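Phenylacetaldehyde dehydrogenase (Burkholderia cenocepacia, PDB 4O5H) probably catalyses the NAD+-dependent oxidation of phenylacetaldehyde to phenylacetate, as a member of the aldehyde dehydrogenase family. Local coordinates at residues K29-L34 against A60-A65. Residues are numbered along the deposited sequence; the frame is centred on the assembly and turned at random.
Sequences KPKQML and ARVPEA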
ATOM      1  N   LYS A  29     -23.777  33.516  -1.654  1.00 19.42           N
ATOM      2  CA  LYS A  29     -24.871  32.617  -1.314  1.00 19.49           C
ATOM      3  C   LYS A  29     -24.499  31.637  -0.191  1.00 19.23           C
ATOM      4  O   LYS A  29     -23.327  31.296  -0.015  1.00 18.69           O
ATOM      5  CB  LYS A  29     -25.313  31.844  -2.553  1.00 19.47           C
ATOM      6  CG  LYS A  29     -24.405  30.672  -2.867  1.00 18.47           C
ATOM      7  CD  LYS A  29     -24.654  30.090  -4.236  1.00 18.80           C
ATOM      8  CE  LYS A  29     -23.776  28.867  -4.413  1.00 18.01           C
ATOM      9  NZ  LYS A  29     -24.041  28.178  -5.684  1.00 18.37           N
ATOM     10  N   PRO A  30     -25.497  31.094   0.495  1.00 20.57           N
ATOM     11  CA  PRO A  30     -25.243  30.115   1.552  1.00 20.67           C
ATOM     12  C   PRO A  30     -24.582  28.842   1.045  1.00 19.48           C
ATOM     13  O   PRO A  30     -24.880  28.394  -0.032  1.00 19.47           O
ATOM     14  CB  PRO A  30     -26.639  29.793   2.077  1.00 21.10           C
ATOM     15  CG  PRO A  30     -27.437  30.995   1.730  1.00 22.78           C
ATOM     16  CD  PRO A  30     -26.929  31.429   0.403  1.00 22.13           C
ATOM     17  N   LYS A  31     -23.587  28.344   1.768  1.00 20.19           N
ATOM     18  CA  LYS A  31     -22.791  27.168   1.339  1.00 19.90           C
ATOM     19  C   LYS A  31     -23.278  25.971   2.107  1.00 19.48           C
ATOM     20  O   LYS A  31     -23.509  26.059   3.318  1.00 18.69           O
ATOM     21  CB  LYS A  31     -21.289  27.311   1.674  1.00 20.82           C
ATOM     22  CG  LYS A  31     -20.645  28.625   1.273  1.00 22.57           C
ATOM     23  CD  LYS A  31     -20.551  28.828  -0.224  1.00 21.69           C
ATOM     24  CE  LYS A  31     -19.875  30.158  -0.449  1.00 21.48           C
ATOM     25  NZ  LYS A  31     -20.607  31.348   0.091  1.00 21.85           N
ATOM     26  N   GLN A  32     -23.296  24.836   1.432  1.00 18.46           N
ATOM     27  CA  GLN A  32     -23.679  23.573   2.038  1.00 18.61           C
ATOM     28  C   GLN A  32     -22.746  22.437   1.605  1.00 16.21           C
ATOM     29  O   GLN A  32     -22.036  22.556   0.612  1.00 15.33           O
ATOM     30  CB  GLN A  32     -25.102  23.256   1.625  1.00 21.50           C
ATOM     31  CG  GLN A  32     -26.091  24.275   2.137  1.00 25.51           C
ATOM     32  CD  GLN A  32     -27.482  23.868   1.863  1.00 30.08           C
ATOM     33  OE1 GLN A  32     -27.895  23.773   0.702  1.00 36.76           O
ATOM     34  NE2 GLN A  32     -28.233  23.584   2.924  1.00 31.84           N
ATOM     35  N   MET A  33     -22.788  21.337   2.349  1.00 14.88           N
ATOM     36  CA  MET A  33     -22.092  20.102   1.973  1.00 14.14           C
ATOM     37  C   MET A  33     -22.918  19.337   0.935  1.00 13.73           C
ATOM     38  O   MET A  33     -24.123  19.480   0.884  1.00 14.03           O
ATOM     39  CB  MET A  33     -21.934  19.186   3.183  1.00 13.89           C
ATOM     40  CG  MET A  33     -21.093  19.786   4.253  1.00 13.97           C
ATOM     41  SD  MET A  33     -20.860  18.710   5.648  1.00 14.16           S
ATOM     42  CE  MET A  33     -22.421  18.806   6.544  1.00 15.56           C
ATOM     43  N   LEU A  34     -22.267  18.447   0.204  1.00 13.04           N
ATOM     44  CA  LEU A  34     -22.959  17.557  -0.728  1.00 13.40           C
ATOM     45  C   LEU A  34     -22.986  16.149  -0.151  1.00 13.12           C
ATOM     46  O   LEU A  34     -21.933  15.484  -0.072  1.00 12.42           O
ATOM     47  CB  LEU A  34     -22.241  17.566  -2.077  1.00 13.40           C
ATOM     48  CG  LEU A  34     -22.804  16.604  -3.132  1.00 14.60           C
ATOM     49  CD1 LEU A  34     -24.250  16.930  -3.418  1.00 15.51           C
ATOM     50  CD2 LEU A  34     -22.000  16.679  -4.408  1.00 14.81           C
ATOM     51  N   ALA A  60     -16.740  33.933   3.602  1.00 17.09           N
ATOM     52  CA  ALA A  60     -17.762  32.915   3.486  1.00 17.08           C
ATOM     53  C   ALA A  60     -17.793  32.132   4.780  1.00 16.97           C
ATOM     54  O   ALA A  60     -16.894  32.246   5.601  1.00 16.62           O
ATOM     55  CB  ALA A  60     -17.478  31.948   2.314  1.00 16.54           C
ATOM     56  N   ARG A  61     -18.818  31.297   4.904  1.00 17.84           N
ATOM     57  CA  ARG A  61     -18.922  30.307   5.957  1.00 18.53           C
ATOM     58  C   ARG A  61     -19.374  28.980   5.365  1.00 17.18           C
ATOM     59  O   ARG A  61     -20.194  28.944   4.464  1.00 16.78           O
ATOM     60  CB  ARG A  61     -19.927  30.767   6.986  1.00 22.23           C
ATOM     61  CG  ARG A  61     -19.615  32.145   7.559  1.00 25.01           C
ATOM     62  CD  ARG A  61     -20.720  32.616   8.464  1.00 29.21           C
ATOM     63  NE  ARG A  61     -20.667  31.947   9.754  1.00 33.60           N
ATOM     64  CZ  ARG A  61     -21.625  32.024  10.690  1.00 40.28           C
ATOM     65  NH1 ARG A  61     -22.736  32.754  10.485  1.00 41.16           N
ATOM     66  NH2 ARG A  61     -21.472  31.366  11.849  1.00 40.53           N
ATOM     67  N   VAL A  62     -18.842  27.887   5.874  1.00 16.17           N
ATOM     68  CA  VAL A  62     -19.235  26.547   5.400  1.00 15.26           C
ATOM     69  C   VAL A  62     -19.627  25.676   6.597  1.00 15.51           C
ATOM     70  O   VAL A  62     -19.259  25.995   7.742  1.00 16.01           O
ATOM     71  CB  VAL A  62     -18.126  25.864   4.582  1.00 13.86           C
ATOM     72  CG1 VAL A  62     -17.750  26.729   3.386  1.00 13.67           C
ATOM     73  CG2 VAL A  62     -16.919  25.531   5.443  1.00 13.89           C
ATOM     74  N   PRO A  63     -20.353  24.563   6.351  1.00 14.81           N
ATOM     75  CA  PRO A  63     -20.664  23.700   7.455  1.00 15.40           C
ATOM     76  C   PRO A  63     -19.446  23.131   8.160  1.00 15.78           C
ATOM     77  O   PRO A  63     -18.450  22.792   7.515  1.00 14.14           O
ATOM     78  CB  PRO A  63     -21.493  22.589   6.827  1.00 15.36           C
ATOM     79  CG  PRO A  63     -22.131  23.264   5.644  1.00 15.44           C
ATOM     80  CD  PRO A  63     -20.997  24.110   5.120  1.00 14.59           C
ATOM     81  N   GLU A  64     -19.587  22.986   9.477  1.00 17.25           N
ATOM     82  CA  GLU A  64     -18.625  22.292  10.310  1.00 18.59           C
ATOM     83  C   GLU A  64     -19.166  20.892  10.673  1.00 17.88           C
ATOM     84  O   GLU A  64     -19.888  20.723  11.657  1.00 18.61           O
ATOM     85  CB  GLU A  64     -18.374  23.100  11.575  1.00 21.72           C
ATOM     86  CG  GLU A  64     -17.263  22.493  12.411  1.00 23.88           C
ATOM     87  CD  GLU A  64     -17.399  22.731  13.889  1.00 27.19           C
ATOM     88  OE1 GLU A  64     -17.796  23.809  14.353  1.00 31.22           O
ATOM     89  OE2 GLU A  64     -17.092  21.799  14.593  1.00 29.72           O
ATOM     90  N   ALA A  65     -18.793  19.895   9.873  1.00 16.64           N
ATOM     91  CA  ALA A  65     -19.332  18.531  10.001  1.00 16.94           C
ATOM     92  C   ALA A  65     -18.764  17.826  11.201  1.00 17.72           C
ATOM     93  O   ALA A  65     -17.625  18.040  11.546  1.00 17.75           O
ATOM     94  CB  ALA A  65     -19.004  17.718   8.775  1.00 15.90           C
TER
HETATM   95  O   HOH W   1     -20.984  31.965   2.767  1.00 15.64           O
HETATM   96  O   HOH W   2     -22.548  26.918   5.901  1.00 16.17           O
HETATM   97  O   HOH W   3     -22.754  29.819   3.923  1.00 17.13           O
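With CG anti to the carbonyl carbon (chi1 -49°), Lys-31 sets CG against Val-62 CG1, which CB also meets, and the bend at chi4 (-62°) turns NZ toward the methyl of Ala-60, where CE lies too. Lys-31 CG also sits 3.2 Å from Arg-61 O. Turned back to its own segment, Lys-31 NZ donates to Lys-29 O at 2.7 Å, with a C=O...N angle of 162°. Leu-27 O and a water shared with Arg-61 N also accept from NZ, while Phe-26 adds a cation-pi contact, so the buried ammonium is held by several partners.

The two backbones run in roughly the same direction but do not pair as a sheet; waters bridge them. One accepts from Lys-31 N at 2.7 Å and donates to Arg-61 O at 2.8 Å, and another donates to Lys-31 O and, weakly, to Arg-61 O. Residues 33-34 begin one two-stranded antiparallel sheet, with strand 38-40, and 60-63 end another, with strand 47-52. The contact thus joins two N-terminal hairpins, with helix 215-227 packing on Lys-31 and Val-62.

Further along, water gives way to apolar packing. The Met-33 side chain passes the Pro-63 ring running the other way, Met-33 CG lying 3.8 Å from Pro-63 CB with CE against the same atom, and Met-33 SD reaches the methyl CB of Ala-65 at 3.8 Å.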